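Local coordinates for capsular polysaccharide export system protein KpsC (Thermosulfurimonas dismutans, PDB 6MGB), which transfers Kdo sugars as a beta-Kdo 2,4-transferase, probably from CMP-Kdo, in building the conserved glycolipid anchor of Gram-negative bacterial capsules, at residues 57-62 and 67-72; 87-92 and 315-320; 116-121 and 283-288; 127-132 and 291-296; 170-173 and 177-180. All coordinates share one frame; numbering follows the deposited sequence. Where two conformers were deposited one is given.

How the interactions relate
Interactions 1 and 2 share the mixed sheet: strands 69-74 and 90-94 are neighbours in it, and Leu72 CB lies 4.1 Å from Ile92 O. Interaction 4 touches 2 and 3, whose nearest atoms are about 8 Å apart. Phe315 and Ile318 of interaction 2 pack on Ala129 of interaction 4, with Phe315 CE1 3.7 Å from Ala129 N. Trp117 of interaction 3 lies against helix 289-299, its CZ3 3.9 Å from Ala294 CB. Interaction 5 touches none of the others. Its Val171 side chain is about 8 Å from the bound CMP, against about 12 Å for Phe293 of interaction 4 and about 13 Å for Val317 of interaction 2.

Interaction 1. Residues 57-62 and 67-72; sequences KAMQKA and LPYLAL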
# COMPACT_ATOMS: atom_id res chain seq x y z
N LYS A 57 -10.65 -18.63 -6.04
CA LYS A 57 -10.64 -19.84 -6.86
C LYS A 57 -9.23 -20.12 -7.37
O LYS A 57 -8.79 -21.27 -7.40
CB LYS A 57 -11.61 -19.71 -8.04
CG LYS A 57 -11.68 -20.98 -8.89
CD LYS A 57 -12.54 -20.81 -10.13
CE LYS A 57 -12.60 -22.11 -10.92
NZ LYS A 57 -13.24 -21.95 -12.26
N ALA A 58 -8.51 -19.07 -7.77
CA ALA A 58 -7.13 -19.24 -8.20
C ALA A 58 -6.26 -19.78 -7.07
O ALA A 58 -5.43 -20.67 -7.29
CB ALA A 58 -6.58 -17.90 -8.72
N MET A 59 -6.43 -19.25 -5.86
CA MET A 59 -5.71 -19.78 -4.71
C MET A 59 -5.99 -21.26 -4.53
O MET A 59 -5.08 -22.05 -4.26
CB MET A 59 -6.09 -19.02 -3.44
CG MET A 59 -5.78 -17.53 -3.48
SD MET A 59 -6.45 -16.69 -2.03
CE MET A 59 -6.24 -14.97 -2.52
N GLN A 60 -7.26 -21.66 -4.67
CA GLN A 60 -7.63 -23.06 -4.52
C GLN A 60 -6.96 -23.93 -5.57
O GLN A 60 -6.50 -25.04 -5.27
CB GLN A 60 -9.16 -23.19 -4.58
CG GLN A 60 -9.71 -24.44 -5.24
CD GLN A 60 -9.37 -25.71 -4.48
OE1 GLN A 60 -8.67 -25.67 -3.47
NE2 GLN A 60 -9.87 -26.84 -4.97
N LYS A 61 -6.89 -23.45 -6.81
CA LYS A 61 -6.24 -24.22 -7.86
C LYS A 61 -4.74 -24.33 -7.61
O LYS A 61 -4.15 -25.41 -7.81
CB LYS A 61 -6.51 -23.59 -9.23
CG LYS A 61 -7.98 -23.66 -9.67
CD LYS A 61 -8.51 -25.09 -9.65
CE LYS A 61 -9.94 -25.17 -10.14
NZ LYS A 61 -10.59 -26.43 -9.68
N ALA A 62 -4.09 -23.24 -7.19
CA ALA A 62 -2.70 -23.33 -6.76
C ALA A 62 -2.53 -24.42 -5.72
O ALA A 62 -1.64 -25.28 -5.83
CB ALA A 62 -2.23 -21.99 -6.20
N LEU A 67 0.99 -25.55 -7.36
CA LEU A 67 1.67 -24.51 -8.11
C LEU A 67 1.79 -23.25 -7.25
O LEU A 67 0.96 -23.01 -6.37
CB LEU A 67 0.92 -24.15 -9.40
CG LEU A 67 1.01 -25.14 -10.56
CD1 LEU A 67 0.07 -24.70 -11.69
CD2 LEU A 67 2.43 -25.25 -11.07
N PRO A 68 2.81 -22.42 -7.48
CA PRO A 68 2.89 -21.15 -6.75
C PRO A 68 1.69 -20.28 -7.07
O PRO A 68 1.19 -20.26 -8.19
CB PRO A 68 4.19 -20.53 -7.26
CG PRO A 68 4.97 -21.67 -7.84
CD PRO A 68 3.96 -22.61 -8.38
N TYR A 69 1.21 -19.55 -6.06
CA TYR A 69 0.16 -18.56 -6.23
C TYR A 69 0.77 -17.17 -6.18
O TYR A 69 1.39 -16.81 -5.17
CB TYR A 69 -0.94 -18.69 -5.17
CG TYR A 69 -1.95 -17.58 -5.27
CD1 TYR A 69 -2.95 -17.62 -6.23
CD2 TYR A 69 -1.91 -16.49 -4.41
CE1 TYR A 69 -3.87 -16.60 -6.34
CE2 TYR A 69 -2.83 -15.46 -4.51
CZ TYR A 69 -3.81 -15.52 -5.48
OH TYR A 69 -4.73 -14.51 -5.59
N LEU A 70 0.59 -16.41 -7.25
CA LEU A 70 1.09 -15.04 -7.33
C LEU A 70 -0.03 -14.08 -6.94
O LEU A 70 -1.02 -13.94 -7.67
CB LEU A 70 1.60 -14.74 -8.74
CG LEU A 70 2.57 -15.74 -9.36
CD1 LEU A 70 3.09 -15.22 -10.69
CD2 LEU A 70 3.73 -16.03 -8.42
N ALA A 71 0.13 -13.43 -5.80
CA ALA A 71 -0.80 -12.39 -5.37
C ALA A 71 -0.45 -11.08 -6.07
O ALA A 71 0.66 -10.57 -5.92
CB ALA A 71 -0.75 -12.21 -3.85
N LEU A 72 -1.39 -10.55 -6.85
CA LEU A 72 -1.18 -9.33 -7.61
C LEU A 72 -1.94 -8.17 -6.98
O LEU A 72 -3.09 -8.32 -6.56
CB LEU A 72 -1.64 -9.50 -9.06
CG LEU A 72 -1.16 -10.77 -9.78
CD1 LEU A 72 -1.75 -10.85 -11.17
CD2 LEU A 72 0.36 -10.81 -9.84
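A beta-alpha-beta unit is the setting here: helix 53-65 lies between strands 45-49 and 69-74, and Tyr69, at the start of the second strand, meets the helix. The local axes of 57-62 and 69-72 run nearly antiparallel, at 158°, and come within 8.7 Å. Tyr69 has its CG anti to the backbone N (chi1 174°), which carries the ring alongside the helix. Three helix residues touch it. Met59 CG sits over one ring face, offset toward the rim, in a CH-pi contact 3.6 Å from the Tyr69 ring centroid. The Met59 chain is extended beyond CG, and this takes its methyl CE to Tyr69 OH, 3.5 Å away. Met59 SD passes obliquely at 4.9 Å from the Tyr69 ring centroid, a Met-aromatic contact. Ala58 CB meets the ring edge at Tyr69 CE1, 3.8 Å away. Ala62 CB packs instead on Tyr69 CB, at 3.7 Å. Ala58 also touches Val46 of strand 45-49, so the helix packs on both strands of the unit. Met59 touches Tyr51 in the loop between strand 45-49 and the helix. One backbone bond joins the segments near the turn from helix to strand. Leu67 N donates to Ala62 O at 3.1 Å, with an N-H...O angle of 157°.

Interaction 2. Residues 87-92 and 315-320; sequences PPLSLI and FDVINH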
# COMPACT_ATOMS: atom_id res chain seq x y z
N PRO A 87 -4.24 2.83 -15.94
CA PRO A 87 -3.61 1.57 -15.54
C PRO A 87 -2.51 1.82 -14.52
O PRO A 87 -1.98 2.94 -14.42
CB PRO A 87 -3.04 1.02 -16.85
CG PRO A 87 -2.77 2.24 -17.66
CD PRO A 87 -3.86 3.22 -17.31
N PRO A 88 -2.13 0.80 -13.74
CA PRO A 88 -1.08 1.00 -12.74
C PRO A 88 0.29 1.14 -13.39
O PRO A 88 0.59 0.48 -14.40
CB PRO A 88 -1.17 -0.25 -11.87
CG PRO A 88 -1.72 -1.29 -12.79
CD PRO A 88 -2.65 -0.58 -13.73
N LEU A 89 1.12 2.00 -12.81
CA LEU A 89 2.48 2.19 -13.29
C LEU A 89 3.46 1.22 -12.65
O LEU A 89 4.56 1.03 -13.18
CB LEU A 89 2.93 3.63 -13.02
CG LEU A 89 2.09 4.71 -13.71
CD1 LEU A 89 2.57 6.09 -13.30
CD2 LEU A 89 2.14 4.55 -15.22
N SER A 90 3.10 0.62 -11.52
CA SER A 90 3.87 -0.46 -10.93
C SER A 90 2.90 -1.50 -10.40
O SER A 90 1.73 -1.21 -10.12
CB SER A 90 4.80 0.04 -9.81
OG SER A 90 4.06 0.58 -8.73
N LEU A 91 3.39 -2.73 -10.27
CA LEU A 91 2.57 -3.86 -9.89
C LEU A 91 3.31 -4.68 -8.84
O LEU A 91 4.51 -4.93 -8.98
CB LEU A 91 2.24 -4.74 -11.10
CG LEU A 91 1.12 -5.76 -10.95
CD1 LEU A 91 -0.24 -5.07 -10.98
CD2 LEU A 91 1.22 -6.81 -12.04
N ILE A 92 2.60 -5.07 -7.79
CA ILE A 92 3.14 -5.96 -6.78
C ILE A 92 2.80 -7.39 -7.18
O ILE A 92 1.64 -7.71 -7.45
CB ILE A 92 2.60 -5.62 -5.39
CG1 ILE A 92 3.31 -4.37 -4.86
CG2 ILE A 92 2.80 -6.78 -4.42
CD1 ILE A 92 2.67 -3.75 -3.65
N PHE A 315 12.69 5.10 -10.48
CA PHE A 315 13.04 6.42 -10.98
C PHE A 315 12.35 6.72 -12.31
O PHE A 315 12.09 7.89 -12.62
CB PHE A 315 14.55 6.54 -11.12
CG PHE A 315 15.29 6.45 -9.81
CD1 PHE A 315 15.35 7.54 -8.96
CD2 PHE A 315 15.90 5.27 -9.42
CE1 PHE A 315 16.01 7.47 -7.75
CE2 PHE A 315 16.56 5.19 -8.21
CZ PHE A 315 16.62 6.29 -7.37
N ASP A 316 12.03 5.69 -13.09
CA ASP A 316 11.27 5.91 -14.32
C ASP A 316 9.87 6.41 -14.00
O ASP A 316 9.35 7.31 -14.68
CB ASP A 316 11.20 4.62 -15.14
CG ASP A 316 12.57 4.14 -15.58
OD1 ASP A 316 13.41 4.98 -15.93
OD2 ASP A 316 12.79 2.91 -15.57
N VAL A 317 9.24 5.85 -12.97
CA VAL A 317 7.89 6.27 -12.60
C VAL A 317 7.92 7.63 -11.92
O VAL A 317 7.05 8.48 -12.17
CB VAL A 317 7.23 5.19 -11.71
CG1 VAL A 317 5.99 5.74 -11.01
CG2 VAL A 317 6.87 3.98 -12.56
N ILE A 318 8.91 7.87 -11.06
CA ILE A 318 9.04 9.18 -10.43
C ILE A 318 9.14 10.27 -11.49
O ILE A 318 8.37 11.24 -11.49
CB ILE A 318 10.24 9.21 -9.47
CG1 ILE A 318 9.98 8.31 -8.27
CG2 ILE A 318 10.53 10.64 -9.01
CD1 ILE A 318 11.15 8.18 -7.31
N ASN A 319 10.08 10.12 -12.43
CA ASN A 319 10.22 11.11 -13.49
C ASN A 319 8.93 11.29 -14.27
O ASN A 319 8.62 12.40 -14.71
CB ASN A 319 11.35 10.71 -14.44
CG ASN A 319 12.73 11.04 -13.88
OD1 ASN A 319 12.86 11.91 -13.01
ND2 ASN A 319 13.75 10.36 -14.38
N HIS A 320 8.15 10.22 -14.43
CA HIS A 320 6.86 10.34 -15.11
C HIS A 320 5.86 11.10 -14.26
O HIS A 320 5.09 11.92 -14.77
CB HIS A 320 6.33 8.95 -15.46
CG HIS A 320 5.01 8.97 -16.17
ND1 HIS A 320 3.83 8.66 -15.55
CD2 HIS A 320 4.70 9.26 -17.46
CE1 HIS A 320 2.83 8.76 -16.42
NE2 HIS A 320 3.34 9.12 -17.58
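Leu89, in the lead-in to strand 90-94 of the mixed sheet, packs on Val317 and His320, one turn apart on helix 314-322 near the C-terminus. The apolar contacts centre on the valine. Leu89 CB packs on Val317 CG2 at 4.0 Å. The other methyl, Val317 CG1, lies 4.1 Å from Leu89 CD1. Both branches of the valine therefore touch the same leucine. With chi1 at 165°, Val317 turns CG2 to the Leu89 backbone, 3.8 Å from Leu89 O. Val317 also touches Tyr303 of strand 302-305. The helix thus packs on strand 302-305 and on the lead-in to its sheet neighbour, strand 90-94.

No hydrogen bond crosses between the segments. The polar side chain in the contact is that of His320, which crosses that of Leu89 at about a right angle. Its ND1 is buried here without a polar partner in the model, and what it meets is a methyl group. His320 also touches Pro306. The leucine methyl approaches the imidazole obliquely, with Leu89 CD1 3.6 Å from His320 ND1 and 4.1 Å from His320 CE1.

Interaction 3. Residues 116-121 and 283-288; sequences GWETPE and RKRRRT
Glu118 OE2 is gripped by two nitrogens of one arginine. Arg287 NH1 and NH2 both donate to it end-on, each at 2.8 Å from Glu118 OE2 and each with an N-H...O angle of 144°. The oxygen lies in the guanidinium plane of Arg287. NH1 uses the anti lone pair of OE2, while NH2 meets it on the anti side, 33° out of the carboxylate plane. Arg285 completes a salt-bridge network: Arg285 NH1 is 3.4 Å from Glu118 OE2, but the oxygen lies over a guanidinium face, so Arg285 contributes charge without pointing an N-H at it. The other carboxylate oxygen, Glu118 OE1, takes Trp117 N at 3.2 Å from above the carboxylate plane.

The Arg287 guanidinium lies between two groups. Arg285 NE lies over the centre of one face, and Trp117 CZ2 is on the opposite face, 3.9 Å from Arg287 CZ. Cutting Glu118 back to an alanine is likely to leave the two neighbouring arginine charges without their shared counter-ion and to cost Arg287 both bonds at its NH1 and NH2 end.

Both ends of the contact are tied to helix 107-114: Trp117 NE1 donates to Leu111 O and Arg287 NE to Leu112 O. Trp117 also packs on Ala294 and Ala295. The contact thus joins the lead-in to helix 120-135 and the loop before helix 289-299, with helix 107-114 alongside.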
# COMPACT_ATOMS: atom_id res chain seq x y z
N GLY A 116 19.57 -9.90 2.56
CA GLY A 116 20.01 -10.36 1.26
C GLY A 116 20.09 -9.28 0.21
O GLY A 116 20.33 -9.61 -0.96
N TRP A 117 19.93 -8.01 0.58
CA TRP A 117 19.79 -6.94 -0.39
C TRP A 117 20.42 -5.62 0.03
O TRP A 117 20.47 -4.70 -0.80
CB TRP A 117 18.30 -6.69 -0.68
CG TRP A 117 17.49 -6.50 0.58
CD1 TRP A 117 16.83 -7.47 1.28
CD2 TRP A 117 17.27 -5.27 1.27
NE1 TRP A 117 16.21 -6.92 2.38
CE2 TRP A 117 16.46 -5.57 2.39
CE3 TRP A 117 17.67 -3.95 1.06
CZ2 TRP A 117 16.05 -4.59 3.30
CZ3 TRP A 117 17.26 -2.98 1.96
CH2 TRP A 117 16.46 -3.30 3.06
N GLU A 118 20.88 -5.46 1.27
CA GLU A 118 21.37 -4.18 1.76
C GLU A 118 22.79 -3.95 1.25
O GLU A 118 23.74 -4.55 1.75
CB GLU A 118 21.32 -4.13 3.28
CG GLU A 118 19.98 -4.52 3.89
CD GLU A 118 19.92 -5.99 4.24
OE1 GLU A 118 20.48 -6.82 3.49
OE2 GLU A 118 19.30 -6.32 5.28
N THR A 119 22.93 -3.07 0.27
CA THR A 119 24.23 -2.69 -0.25
C THR A 119 24.37 -1.18 -0.24
O THR A 119 23.36 -0.46 -0.31
CB THR A 119 24.43 -3.20 -1.69
OG1 THR A 119 23.53 -2.52 -2.57
CG2 THR A 119 24.18 -4.68 -1.77
N PRO A 120 25.60 -0.67 -0.15
CA PRO A 120 25.78 0.78 -0.26
C PRO A 120 25.14 1.37 -1.50
O PRO A 120 24.60 2.48 -1.46
CB PRO A 120 27.31 0.93 -0.29
CG PRO A 120 27.83 -0.30 0.36
CD PRO A 120 26.87 -1.39 0.02
N GLU A 121 25.17 0.63 -2.61
CA GLU A 121 24.61 1.14 -3.86
C GLU A 121 23.09 1.23 -3.79
O GLU A 121 22.51 2.24 -4.20
CB GLU A 121 25.05 0.24 -5.02
CG GLU A 121 25.15 0.93 -6.37
CD GLU A 121 24.03 0.54 -7.30
OE1 GLU A 121 23.37 1.45 -7.85
OE2 GLU A 121 23.81 -0.67 -7.49
N ARG A 283 7.86 -11.10 13.03
CA ARG A 283 8.71 -9.98 12.61
C ARG A 283 9.69 -9.68 13.74
O ARG A 283 9.29 -9.16 14.79
CB ARG A 283 7.86 -8.76 12.26
CG ARG A 283 6.93 -9.02 11.09
CD ARG A 283 6.03 -7.83 10.78
NE ARG A 283 5.08 -8.17 9.72
CZ ARG A 283 4.14 -7.35 9.25
NH1 ARG A 283 4.00 -6.13 9.74
NH2 ARG A 283 3.32 -7.77 8.30
N LYS A 284 10.96 -10.00 13.52
CA LYS A 284 11.97 -9.93 14.57
C LYS A 284 13.03 -8.87 14.32
O LYS A 284 13.46 -8.20 15.26
CB LYS A 284 12.65 -11.29 14.72
CG LYS A 284 11.67 -12.43 14.99
CD LYS A 284 12.36 -13.65 15.56
CE LYS A 284 11.35 -14.66 16.09
NZ LYS A 284 10.46 -15.18 15.02
N ARG A 285 13.46 -8.69 13.07
CA ARG A 285 14.54 -7.76 12.77
C ARG A 285 14.03 -6.32 12.82
O ARG A 285 13.01 -5.99 12.23
CB ARG A 285 15.12 -8.05 11.39
CG ARG A 285 16.30 -7.17 11.02
CD ARG A 285 17.28 -7.90 10.13
NE ARG A 285 18.39 -7.05 9.73
CZ ARG A 285 19.31 -7.39 8.84
NH1 ARG A 285 20.29 -6.54 8.54
NH2 ARG A 285 19.27 -8.57 8.24
N ARG A 286 14.76 -5.47 13.55
CA ARG A 286 14.46 -4.05 13.57
C ARG A 286 15.01 -3.40 12.30
O ARG A 286 16.11 -3.73 11.84
CB ARG A 286 15.07 -3.38 14.80
CG ARG A 286 14.85 -4.13 16.11
CD ARG A 286 13.39 -4.17 16.51
NE ARG A 286 12.61 -5.08 15.67
CZ ARG A 286 11.28 -5.15 15.67
NH1 ARG A 286 10.57 -4.37 16.47
NH2 ARG A 286 10.67 -6.00 14.86
N ARG A 287 14.24 -2.47 11.74
CA ARG A 287 14.61 -1.82 10.49
C ARG A 287 14.52 -0.31 10.63
O ARG A 287 13.65 0.22 11.34
CB ARG A 287 13.72 -2.28 9.33
CG ARG A 287 13.97 -3.71 8.88
CD ARG A 287 15.36 -3.86 8.29
NE ARG A 287 15.56 -5.16 7.66
CZ ARG A 287 16.66 -5.52 7.01
NH1 ARG A 287 17.68 -4.67 6.90
NH2 ARG A 287 16.76 -6.72 6.47
N THR A 288 15.42 0.39 9.95
CA THR A 288 15.34 1.83 9.82
C THR A 288 14.31 2.20 8.76
O THR A 288 13.90 1.37 7.94
CB THR A 288 16.69 2.43 9.43
OG1 THR A 288 17.03 2.01 8.10
CG2 THR A 288 17.79 1.98 10.39

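Interaction 4. Residues 127-132 and 291-296; sequences ERALKL and ELFAAA
Phe293 carries the whole contact from the side of 291-296, reaching across to Ala129 and Leu130 in a buried helix-helix interface. Before it in sequence, Glu291 and Leu292 turn to other partners; Leu292 packs on Leu112 of helix 107-114. A chi1 of 171° puts Phe293 CG opposite its own backbone N, and the ring extends to the surface of helix 120-135. Leu130 CB lies over one face, offset toward the rim, in a CH-pi contact 4.2 Å from the Phe293 ring centroid. The nearest ring atom is Phe293 CE2, 3.8 Å from Leu130 CB. Farther back along the ring, Leu130 CD1 meets Phe293 CD1 at 4.1 Å. The far end of the ring reaches the helix backbone, with Phe293 CZ 3.7 Å from Leu130 N. Ala129 CB stands at the ring edge, 4.0 Å from Phe293 CE2. Farther along, Ala295 and Ala296 pack on Leu108 of helix 107-114.

Phe293 also meets the Tyr297 ring, and its side chain is about 9 Å from those of the CMP-binding residues Gln248 and Glu252. Were Phe293 an alanine, a gap would probably open between the helices, with Leu130 CB and Ala129 CB left without their ring partner. With no hydrogen bond between the segments, the contact rests on shape and apolar burial: one ring bridges from its own helix to the backbone and side chains of the other.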
# COMPACT_ATOMS: atom_id res chain seq x y z
N GLU A 127 17.95 6.56 -0.80
CA GLU A 127 18.02 7.95 -0.36
C GLU A 127 17.57 8.89 -1.46
O GLU A 127 16.80 9.83 -1.22
CB GLU A 127 19.45 8.29 0.08
CG GLU A 127 19.87 7.65 1.39
CD GLU A 127 21.25 8.10 1.83
OE1 GLU A 127 21.83 8.98 1.16
OE2 GLU A 127 21.76 7.56 2.84
N ARG A 128 18.03 8.66 -2.69
CA ARG A 128 17.67 9.52 -3.81
C ARG A 128 16.17 9.48 -4.07
O ARG A 128 15.52 10.52 -4.22
CB ARG A 128 18.45 9.11 -5.06
CG ARG A 128 19.82 9.75 -5.18
CD ARG A 128 20.85 8.76 -5.72
NE ARG A 128 20.40 8.11 -6.95
CZ ARG A 128 20.97 7.02 -7.47
NH1 ARG A 128 22.01 6.46 -6.87
NH2 ARG A 128 20.49 6.50 -8.59
N ALA A 129 15.60 8.27 -4.14
CA ALA A 129 14.18 8.14 -4.43
C ALA A 129 13.34 8.75 -3.32
O ALA A 129 12.33 9.42 -3.58
CB ALA A 129 13.82 6.67 -4.63
N LEU A 130 13.74 8.54 -2.06
CA LEU A 130 12.98 9.09 -0.94
C LEU A 130 12.97 10.62 -0.98
O LEU A 130 11.93 11.25 -0.77
CB LEU A 130 13.56 8.58 0.38
CG LEU A 130 12.88 9.05 1.66
CD1 LEU A 130 11.41 8.64 1.70
CD2 LEU A 130 13.62 8.50 2.87
N LYS A 131 14.13 11.23 -1.27
CA LYS A 131 14.18 12.69 -1.34
C LYS A 131 13.28 13.21 -2.45
O LYS A 131 12.56 14.20 -2.27
CB LYS A 131 15.62 13.15 -1.55
CG LYS A 131 15.75 14.66 -1.72
CD LYS A 131 17.20 15.10 -1.83
CE LYS A 131 17.29 16.56 -2.25
NZ LYS A 131 16.48 17.45 -1.38
N LEU A 132 13.32 12.57 -3.63
CA LEU A 132 12.48 13.02 -4.74
C LEU A 132 11.00 12.92 -4.38
O LEU A 132 10.22 13.83 -4.69
CB LEU A 132 12.79 12.19 -5.99
CG LEU A 132 14.10 12.52 -6.71
CD1 LEU A 132 14.45 11.42 -7.71
CD2 LEU A 132 14.01 13.86 -7.42
N GLU A 291 15.73 1.63 5.34
CA GLU A 291 15.76 0.22 4.98
C GLU A 291 14.36 -0.28 4.62
O GLU A 291 14.18 -0.98 3.62
CB GLU A 291 16.34 -0.61 6.12
CG GLU A 291 17.84 -0.44 6.30
CD GLU A 291 18.37 -1.16 7.53
OE1 GLU A 291 17.57 -1.46 8.44
OE2 GLU A 291 19.59 -1.42 7.59
N LEU A 292 13.36 0.08 5.43
CA LEU A 292 11.99 -0.30 5.14
C LEU A 292 11.54 0.25 3.79
O LEU A 292 10.94 -0.46 2.98
CB LEU A 292 11.07 0.19 6.26
CG LEU A 292 9.57 -0.05 6.12
CD1 LEU A 292 9.27 -1.51 5.80
CD2 LEU A 292 8.87 0.36 7.40
N PHE A 293 11.84 1.53 3.54
CA PHE A 293 11.49 2.14 2.27
C PHE A 293 12.19 1.45 1.10
O PHE A 293 11.58 1.21 0.05
CB PHE A 293 11.83 3.63 2.30
CG PHE A 293 11.71 4.32 0.97
CD1 PHE A 293 10.49 4.77 0.52
CD2 PHE A 293 12.83 4.52 0.18
CE1 PHE A 293 10.38 5.40 -0.70
CE2 PHE A 293 12.73 5.15 -1.04
CZ PHE A 293 11.50 5.59 -1.48
N ALA A 294 13.47 1.13 1.26
CA ALA A 294 14.22 0.50 0.17
C ALA A 294 13.58 -0.82 -0.24
O ALA A 294 13.36 -1.07 -1.44
CB ALA A 294 15.67 0.28 0.60
N ALA A 295 13.27 -1.68 0.72
CA ALA A 295 12.64 -2.96 0.40
C ALA A 295 11.23 -2.76 -0.15
O ALA A 295 10.86 -3.37 -1.16
CB ALA A 295 12.62 -3.86 1.64
N ALA A 296 10.44 -1.91 0.50
CA ALA A 296 9.02 -1.83 0.18
C ALA A 296 8.78 -1.12 -1.15
O ALA A 296 7.91 -1.52 -1.92
CB ALA A 296 8.27 -1.11 1.30

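Interaction 5. Residues 170-173 and 177-180; sequences SVRL and DEDT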
# COMPACT_ATOMS: atom_id res chain seq x y z
N SER A 170 -6.83 -5.12 4.10
CA SER A 170 -5.70 -4.86 4.98
C SER A 170 -6.13 -4.66 6.43
O SER A 170 -5.27 -4.70 7.32
CB SER A 170 -4.91 -3.65 4.50
OG SER A 170 -5.62 -2.44 4.75
N VAL A 171 -7.42 -4.43 6.68
CA VAL A 171 -7.89 -4.27 8.06
C VAL A 171 -7.91 -5.61 8.77
O VAL A 171 -7.18 -5.83 9.74
CB VAL A 171 -9.27 -3.59 8.07
CG1 VAL A 171 -9.87 -3.59 9.47
CG2 VAL A 171 -9.17 -2.17 7.53
N ARG A 172 -8.75 -6.54 8.29
CA ARG A 172 -8.89 -7.81 8.99
C ARG A 172 -7.65 -8.68 8.82
O ARG A 172 -7.26 -9.39 9.75
CB ARG A 172 -10.15 -8.54 8.51
CG ARG A 172 -11.42 -8.00 9.15
CD ARG A 172 -12.63 -8.86 8.88
NE ARG A 172 -13.79 -8.42 9.66
CZ ARG A 172 -14.19 -8.96 10.81
NH1 ARG A 172 -13.55 -9.99 11.34
NH2 ARG A 172 -15.26 -8.46 11.43
N LEU A 173 -7.01 -8.64 7.65
CA LEU A 173 -5.74 -9.33 7.51
C LEU A 173 -4.60 -8.60 8.21
O LEU A 173 -3.52 -9.17 8.35
CB LEU A 173 -5.41 -9.56 6.04
CG LEU A 173 -6.25 -10.62 5.33
CD1 LEU A 173 -5.84 -10.80 3.87
CD2 LEU A 173 -6.15 -11.95 6.05
N ASP A 177 -10.42 -5.11 12.94
CA ASP A 177 -11.75 -5.27 12.38
C ASP A 177 -12.43 -3.90 12.32
O ASP A 177 -11.79 -2.87 12.53
CB ASP A 177 -12.57 -6.30 13.18
CG ASP A 177 -12.86 -5.86 14.61
OD1 ASP A 177 -12.79 -4.65 14.91
OD2 ASP A 177 -13.17 -6.74 15.44
N GLU A 178 -13.73 -3.91 12.03
CA GLU A 178 -14.45 -2.66 11.81
C GLU A 178 -14.46 -1.81 13.07
O GLU A 178 -14.38 -0.58 13.01
CB GLU A 178 -15.87 -2.94 11.34
CG GLU A 178 -15.97 -3.66 9.99
CD GLU A 178 -15.58 -5.13 10.06
OE1 GLU A 178 -15.86 -5.77 11.08
OE2 GLU A 178 -14.97 -5.63 9.08
N ASP A 179 -14.57 -2.45 14.24
CA ASP A 179 -14.66 -1.72 15.50
C ASP A 179 -13.33 -1.15 15.95
O ASP A 179 -13.31 -0.30 16.85
CB ASP A 179 -15.25 -2.64 16.58
CG ASP A 179 -15.96 -1.87 17.68
OD1 ASP A 179 -15.62 -2.06 18.86
OD2 ASP A 179 -16.85 -1.05 17.35
N THR A 180 -12.21 -1.59 15.36
CA THR A 180 -10.92 -1.00 15.67
C THR A 180 -10.89 0.49 15.36
O THR A 180 -10.20 1.25 16.04
CB THR A 180 -9.82 -1.72 14.89
OG1 THR A 180 -9.93 -3.14 15.11
CG2 THR A 180 -8.44 -1.25 15.34
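The Arg172 guanidinium has Asp177 CB over the centre of one face and the Glu178 carboxylate along one edge. The contact spans the short turn from helix 169-172 to helix 180-191, whose start is built as a capping box by Asp177 and Thr180. At the edge, the arginine grips the glutamate side-on, one nitrogen to each oxygen. Arg172 NE donates to Glu178 OE2 at 3.1 Å, with an N-H...O angle of 157°. Arg172 NH2 donates to Glu178 OE1 at 2.8 Å, with the oxygen tilted 25° from the guanidinium plane. The two bonds fix the rotation of the guanidinium. Both oxygens use their syn lone pairs, and the two planes are 28° apart. The Arg172 chain is extended from CG to NE, while Glu178 bends at chi2 to bring its carboxylate back to meet it. Over the face, Asp177 CB is 3.9 Å from Arg172 NH2.

Nearer the helix, Val171 CG1 packs on the backbone at Asp177 O, 3.7 Å away. Val171 also touches Ser246, and its side chain lies about 8 Å from those of Asp163 and Ser247, which bind CMP. The turn therefore lies close to the nucleotide site. In the capping box, Thr180 N bonds weakly to Asp177 OD1 at 3.1 Å, and Asp177 N donates in return to Thr180 OG1 at 3.0 Å.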